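Local coordinates for TRAP dicarboxylate ABC transporter, substrate-binding protein (Roseobacter denitrificans, PDB 4OVQ) that binds beta-D-glucuronate in the periplasm and probably hands it to a TRAP transporter for uptake into the cell, at residues R146-G151 with S225-L230; V166-N171 with G204-W209. All blocks are in the same frame, centred on the assembly; numbering follows the deposited sequence.

Interaction 1: R146-G151 with S225-L230; sequences RSFYNG and SLSQHL. With BDP (beta-D-glucopyranuronic acid), chain C.
F148 and H229 lay their rings against each other in an oblique pair, the planes inclined by 31° and the centroids 4.2 Å apart. H229 CE1 sits 3.6 Å above the F148 ring, over its centre, while the opposite face of the imidazole receives the carbonyl of R146, whose O lies 3.4 Å above the H229 ring plane. The imidazole is thus sandwiched between a phenyl face and a backbone oxygen. With chi1 at 51°, H229 CG stands between its own backbone N and carbonyl carbon, a turn that brings ND1 to 2.8 Å from S227 OG in a hydrogen bond. The same hydroxyl accepts F148 N at 3.2 Å, joining ring and backbone through one oxygen. S147 OG accepts a hydrogen bond from the backbone N of Q228 at 2.8 Å.

At the ligand end, R146 N bonds to L230 O, and R146 CD packs against L230 CB. A bend about the CG-CD bond presents the guanidinium edge to glucuronate: R146 NH1 donates to ring oxygen O5 at 3.0 Å, and R146 NH2 to carboxylate O6B at 3.0 Å, the latter nearly straight (169°). E206 makes a salt bridge with R146 NE and accepts H229 NE2.

In the four-stranded sheet, strand 146-150 runs between 204-207 and 223-230, whose far side borders 286-289; helix 172-180 packs on F148, H229 and L230.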
loop_
_atom_site.group_PDB
_atom_site.type_symbol
_atom_site.label_atom_id
_atom_site.label_comp_id
_atom_site.label_asym_id
_atom_site.label_seq_id
_atom_site.Cartn_x
_atom_site.Cartn_y
_atom_site.Cartn_z
ATOM N N ARG A 146 1.193 -7.969 -3.260
ATOM C CA ARG A 146 2.426 -7.621 -3.940
ATOM C C ARG A 146 3.276 -8.872 -4.215
ATOM O O ARG A 146 3.447 -9.709 -3.335
ATOM C CB ARG A 146 3.233 -6.626 -3.075
ATOM C CG ARG A 146 2.468 -5.401 -2.680
ATOM C CD ARG A 146 3.246 -4.513 -1.714
ATOM N NE ARG A 146 4.436 -3.904 -2.283
ATOM C CZ ARG A 146 4.505 -2.647 -2.724
ATOM N NH1 ARG A 146 3.414 -1.897 -2.802
ATOM N NH2 ARG A 146 5.647 -2.194 -3.177
ATOM N N SER A 147 3.795 -8.961 -5.428
ATOM C CA SER A 147 4.667 -10.056 -5.853
ATOM C C SER A 147 5.897 -9.545 -6.597
ATOM O O SER A 147 5.890 -8.436 -7.133
ATOM C CB SER A 147 3.916 -10.995 -6.785
ATOM O OG SER A 147 2.881 -11.673 -6.098
ATOM N N PHE A 148 6.938 -10.381 -6.652
ATOM C CA PHE A 148 8.198 -10.001 -7.251
ATOM C C PHE A 148 8.139 -9.927 -8.764
ATOM O O PHE A 148 7.479 -10.731 -9.430
ATOM C CB PHE A 148 9.307 -11.012 -6.893
ATOM C CG PHE A 148 9.684 -11.016 -5.443
ATOM C CD1 PHE A 148 10.287 -9.909 -4.871
ATOM C CD2 PHE A 148 9.474 -12.141 -4.652
ATOM C CE1 PHE A 148 10.648 -9.921 -3.538
ATOM C CE2 PHE A 148 9.832 -12.147 -3.337
ATOM C CZ PHE A 148 10.415 -11.020 -2.774
ATOM N N TYR A 149 8.888 -8.992 -9.323
ATOM C CA TYR A 149 9.140 -8.991 -10.748
ATOM C C TYR A 149 10.579 -8.569 -11.054
ATOM O O TYR A 149 11.169 -7.773 -10.331
ATOM C CB TYR A 149 8.145 -8.113 -11.502
ATOM C CG TYR A 149 7.863 -6.711 -10.970
ATOM C CD1 TYR A 149 8.586 -5.630 -11.400
ATOM C CD2 TYR A 149 6.773 -6.477 -10.143
ATOM C CE1 TYR A 149 8.280 -4.342 -10.987
ATOM C CE2 TYR A 149 6.450 -5.198 -9.702
ATOM C CZ TYR A 149 7.211 -4.129 -10.135
ATOM O OH TYR A 149 6.872 -2.860 -9.699
ATOM N N ASN A 150 11.142 -9.108 -12.133
ATOM C CA ASN A 150 12.491 -8.757 -12.553
ATOM C C ASN A 150 12.664 -9.125 -14.016
ATOM O O ASN A 150 11.801 -9.783 -14.591
ATOM C CB ASN A 150 13.556 -9.432 -11.693
ATOM C CG ASN A 150 13.729 -10.906 -12.027
ATOM O OD1 ASN A 150 14.679 -11.281 -12.724
ATOM N ND2 ASN A 150 12.820 -11.739 -11.534
ATOM N N GLY A 151 13.781 -8.706 -14.597
ATOM C CA GLY A 151 13.994 -8.854 -16.023
ATOM C C GLY A 151 14.840 -10.063 -16.393
ATOM O O GLY A 151 14.940 -10.401 -17.567
ATOM N N SER A 225 6.505 -13.121 -10.696
ATOM C CA SER A 225 6.437 -14.333 -9.891
ATOM C C SER A 225 5.526 -14.104 -8.702
ATOM O O SER A 225 5.798 -13.240 -7.872
ATOM C CB SER A 225 7.839 -14.734 -9.394
ATOM O OG SER A 225 8.724 -15.034 -10.458
ATOM N N LEU A 226 4.464 -14.907 -8.611
ATOM C CA LEU A 226 3.382 -14.716 -7.649
ATOM C C LEU A 226 3.706 -15.156 -6.229
ATOM O O LEU A 226 3.080 -16.066 -5.672
ATOM C CB LEU A 226 2.101 -15.410 -8.135
ATOM C CG LEU A 226 1.495 -14.727 -9.365
ATOM C CD1 LEU A 226 0.654 -15.667 -10.205
ATOM C CD2 LEU A 226 0.653 -13.525 -8.960
ATOM N N SER A 227 4.674 -14.465 -5.635
ATOM C CA SER A 227 5.060 -14.680 -4.249
ATOM C C SER A 227 3.982 -14.199 -3.303
ATOM O O SER A 227 3.807 -14.745 -2.231
ATOM C CB SER A 227 6.360 -13.918 -3.968
ATOM O OG SER A 227 6.260 -12.590 -4.471
ATOM N N GLN A 228 3.279 -13.133 -3.683
ATOM C CA GLN A 228 2.240 -12.578 -2.831
ATOM C C GLN A 228 2.710 -12.456 -1.379
ATOM O O GLN A 228 2.010 -12.819 -0.438
ATOM C CB GLN A 228 0.992 -13.455 -2.929
ATOM C CG GLN A 228 0.417 -13.494 -4.335
ATOM C CD GLN A 228 -0.748 -14.461 -4.472
ATOM O OE1 GLN A 228 -0.796 -15.495 -3.803
ATOM N NE2 GLN A 228 -1.691 -14.125 -5.343
ATOM N N HIS A 229 3.896 -11.864 -1.224
ATOM C CA HIS A 229 4.607 -11.801 0.050
ATOM C C HIS A 229 4.127 -10.685 0.968
ATOM O O HIS A 229 4.362 -10.744 2.174
ATOM C CB HIS A 229 6.104 -11.627 -0.203
ATOM C CG HIS A 229 6.425 -10.508 -1.147
ATOM N ND1 HIS A 229 6.690 -10.717 -2.480
ATOM C CD2 HIS A 229 6.495 -9.171 -0.951
ATOM C CE1 HIS A 229 6.899 -9.554 -3.071
ATOM N NE2 HIS A 229 6.777 -8.600 -2.161
ATOM N N LEU A 230 3.486 -9.659 0.401
ATOM C CA LEU A 230 2.936 -8.559 1.185
ATOM C C LEU A 230 1.508 -8.305 0.722
ATOM O O LEU A 230 1.249 -8.282 -0.508
ATOM C CB LEU A 230 3.779 -7.294 0.992
ATOM C CG LEU A 230 5.140 -7.275 1.715
ATOM C CD1 LEU A 230 6.049 -6.161 1.185
ATOM C CD2 LEU A 230 4.940 -7.140 3.215
HETATM C C1 BDP C . 1.615 0.679 -4.794
HETATM C C2 BDP C . 0.902 1.608 -3.845
HETATM C C3 BDP C . 1.549 2.918 -3.957
HETATM C C4 BDP C . 2.996 2.814 -3.608
HETATM C C5 BDP C . 3.682 1.810 -4.505
HETATM C C6 BDP C . 5.168 1.613 -4.165
HETATM O O2 BDP C . -0.474 1.701 -4.348
HETATM O O3 BDP C . 0.928 3.739 -2.899
HETATM O O4 BDP C . 3.646 4.148 -3.741
HETATM O O5 BDP C . 3.036 0.546 -4.448
HETATM O O6A BDP C . 5.843 2.609 -3.767
HETATM O O1 BDP C . 1.108 -0.624 -4.768
HETATM O O6B BDP C . 5.621 0.482 -4.467
HETATM O O HOH W 1 10.026 -12.342 -10.905
#

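Interaction 2: V166-N171 with G204-W209. With BDP (beta-D-glucopyranuronic acid), chain C.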
loop_
_atom_site.group_PDB
_atom_site.type_symbol
_atom_site.label_atom_id
_atom_site.label_comp_id
_atom_site.label_asym_id
_atom_site.label_seq_id
_atom_site.Cartn_x
_atom_site.Cartn_y
_atom_site.Cartn_z
ATOM N N VAL A 166 16.836 -5.700 -5.259
ATOM C CA VAL A 166 15.379 -5.532 -5.330
ATOM C C VAL A 166 14.946 -4.225 -4.662
ATOM O O VAL A 166 15.245 -3.956 -3.508
ATOM C CB VAL A 166 14.630 -6.704 -4.672
ATOM C CG1 VAL A 166 13.124 -6.548 -4.914
ATOM C CG2 VAL A 166 15.174 -8.071 -5.173
ATOM N N ARG A 167 14.265 -3.384 -5.432
ATOM C CA ARG A 167 13.713 -2.158 -4.897
ATOM C C ARG A 167 12.540 -2.486 -3.992
ATOM O O ARG A 167 11.703 -3.350 -4.301
ATOM C CB ARG A 167 13.236 -1.241 -6.019
ATOM C CG ARG A 167 12.609 0.104 -5.536
ATOM C CD ARG A 167 11.115 -0.035 -5.292
ATOM N NE ARG A 167 10.490 1.174 -4.765
ATOM C CZ ARG A 167 9.187 1.284 -4.549
ATOM N NH1 ARG A 167 8.396 0.262 -4.842
ATOM N NH2 ARG A 167 8.692 2.420 -4.064
ATOM N N VAL A 168 12.507 -1.746 -2.889
ATOM C CA VAL A 168 11.389 -1.783 -1.959
ATOM C C VAL A 168 10.979 -0.393 -1.550
ATOM O O VAL A 168 11.693 0.581 -1.793
ATOM C CB VAL A 168 11.727 -2.581 -0.665
ATOM C CG1 VAL A 168 11.863 -4.067 -0.986
ATOM C CG2 VAL A 168 13.007 -2.076 -0.023
HETATM N N MSE A 169 9.799 -0.291 -0.939
HETATM C CA MSE A 169 9.379 0.971 -0.322
HETATM C C MSE A 169 10.216 1.304 0.886
HETATM O O MSE A 169 10.957 0.454 1.366
HETATM C CB MSE A 169 7.916 0.888 0.085
HETATM C CG MSE A 169 6.935 0.751 -1.099
HETATM SE SE MSE A 169 5.055 0.855 -0.655
HETATM C CE MSE A 169 4.834 -0.915 0.187
ATOM N N ASN A 170 10.071 2.551 1.351
ATOM C CA ASN A 170 10.844 3.060 2.475
ATOM C C ASN A 170 10.340 2.591 3.860
ATOM O O ASN A 170 9.656 3.321 4.557
ATOM C CB ASN A 170 10.850 4.585 2.384
ATOM C CG ASN A 170 11.500 5.085 1.109
ATOM O OD1 ASN A 170 12.729 5.134 0.997
ATOM N ND2 ASN A 170 10.691 5.452 0.135
ATOM N N ASN A 171 10.689 1.360 4.213
ATOM C CA ASN A 171 10.315 0.746 5.487
ATOM C C ASN A 171 11.308 -0.367 5.766
ATOM O O ASN A 171 11.503 -1.261 4.939
ATOM C CB ASN A 171 8.849 0.241 5.429
ATOM C CG ASN A 171 8.349 -0.326 6.773
ATOM O OD1 ASN A 171 9.137 -0.801 7.598
ATOM N ND2 ASN A 171 7.041 -0.264 6.990
ATOM N N GLY A 204 15.119 -5.818 -9.890
ATOM C CA GLY A 204 13.711 -6.133 -9.776
ATOM C C GLY A 204 13.047 -5.267 -8.732
ATOM O O GLY A 204 13.671 -4.387 -8.109
ATOM N N ALA A 205 11.765 -5.531 -8.551
ATOM C CA ALA A 205 10.966 -4.845 -7.566
ATOM C C ALA A 205 9.784 -5.748 -7.226
ATOM O O ALA A 205 9.810 -6.936 -7.505
ATOM C CB ALA A 205 10.523 -3.512 -8.128
ATOM N N GLU A 206 8.761 -5.211 -6.565
ATOM C CA GLU A 206 7.602 -6.013 -6.205
ATOM C C GLU A 206 6.373 -5.122 -6.066
ATOM O O GLU A 206 6.467 -3.981 -5.588
ATOM C CB GLU A 206 7.877 -6.825 -4.936
ATOM C CG GLU A 206 8.552 -6.091 -3.781
ATOM C CD GLU A 206 7.586 -5.248 -2.934
ATOM O OE1 GLU A 206 7.853 -4.023 -2.773
ATOM O OE2 GLU A 206 6.581 -5.797 -2.413
ATOM N N ASN A 207 5.222 -5.629 -6.515
ATOM C CA ASN A 207 4.015 -4.843 -6.469
ATOM C C ASN A 207 2.817 -5.636 -6.929
ATOM O O ASN A 207 2.946 -6.778 -7.318
ATOM C CB ASN A 207 4.146 -3.563 -7.296
ATOM C CG ASN A 207 3.531 -2.380 -6.588
ATOM O OD1 ASN A 207 2.360 -2.448 -6.211
ATOM N ND2 ASN A 207 4.307 -1.323 -6.353
ATOM N N ASN A 208 1.644 -5.023 -6.847
ATOM C CA ASN A 208 0.424 -5.663 -7.350
ATOM C C ASN A 208 0.350 -5.570 -8.889
ATOM O O ASN A 208 1.136 -4.876 -9.533
ATOM C CB ASN A 208 -0.786 -5.011 -6.696
ATOM C CG ASN A 208 -0.788 -3.494 -6.832
ATOM O OD1 ASN A 208 -0.568 -2.943 -7.899
ATOM N ND2 ASN A 208 -1.045 -2.796 -5.711
ATOM N N TRP A 209 -0.607 -6.281 -9.496
ATOM C CA TRP A 209 -0.724 -6.253 -10.955
ATOM C C TRP A 209 -0.950 -4.870 -11.539
ATOM O O TRP A 209 -0.311 -4.495 -12.515
ATOM C CB TRP A 209 -1.837 -7.169 -11.477
ATOM C CG TRP A 209 -1.565 -8.618 -11.364
ATOM C CD1 TRP A 209 -2.106 -9.469 -10.459
ATOM C CD2 TRP A 209 -0.712 -9.408 -12.206
ATOM N NE1 TRP A 209 -1.646 -10.746 -10.670
ATOM C CE2 TRP A 209 -0.791 -10.738 -11.742
ATOM C CE3 TRP A 209 0.117 -9.122 -13.296
ATOM C CZ2 TRP A 209 -0.074 -11.789 -12.341
ATOM C CZ3 TRP A 209 0.834 -10.167 -13.885
ATOM C CH2 TRP A 209 0.723 -11.484 -13.402
HETATM C C1 BDP C . 1.615 0.679 -4.794
HETATM C C2 BDP C . 0.902 1.608 -3.845
HETATM C C3 BDP C . 1.549 2.918 -3.957
HETATM C C4 BDP C . 2.996 2.814 -3.608
HETATM C C5 BDP C . 3.682 1.810 -4.505
HETATM C C6 BDP C . 5.168 1.613 -4.165
HETATM O O2 BDP C . -0.474 1.701 -4.348
HETATM O O3 BDP C . 0.928 3.739 -2.899
HETATM O O4 BDP C . 3.646 4.148 -3.741
HETATM O O5 BDP C . 3.036 0.546 -4.448
HETATM O O6A BDP C . 5.843 2.609 -3.767
HETATM O O1 BDP C . 1.108 -0.624 -4.768
HETATM O O6B BDP C . 5.621 0.482 -4.467
HETATM O O HOH W 2 9.107 -2.690 -4.933
HETATM O O HOH W 3 8.305 -2.739 -0.458
#
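One water ties R167 to E206: it accepts R167 NH1 at 3.0 Å and E206 N at 3.0 Å, and lies close to R167 O and E206 OE1. A second water accepts M169 N and donates to E206 OE1 at 2.7 Å, so solvent fills in where the two strands diverge beyond their single bridge, in which R167 N bonds to G204 O at 2.9 Å. E206 OE2 is taken by H229 NE2 and by a salt bridge to R146 NE.

R167 reaches the ligand with CG anti to its backbone N (chi1 179°). Its guanidinium meets the glucuronate carboxylate edge to edge in two nearly straight bonds, R167 NH1 to O6B at 2.8 Å and R167 NH2 to O6A. The backbone N of M169, a selenomethionine, lies over one face of this guanidinium, and its SE is 3.6 Å from carboxylate carbon C6.

At the sugar's anomeric end, N207 OD1 accepts the O1 hydroxyl at 2.6 Å, and ND2 donates to O5. N208 N, bonded in plane to a lone pair of N207 OD1, helps fix how that amide is turned. This pairing is consistent with recognition of a sugar acid by both its charge and its ring.

In the fold
After most of the five-stranded sheet has been laid down from the N terminus, the chain enters strand 146-150, continues through strand 165-168, helix 172-180, strand 184-187 and helix 193-199, and returns as strand 204-207. There interaction 2 closes a loop of 32 residues, with strand 165-168 also belonging to a small parallel sheet with 184-187. After two short helices the chain comes back as strand 223-230, and interaction 1 closes the larger loop of 73 residues, within which interaction 2 is nested. The two contacts share a sheet, since 146-150 and 204-207 are neighbours in it. They also meet directly through E206, and together they bring that sheet and the two-stranded one to the same glucuronate.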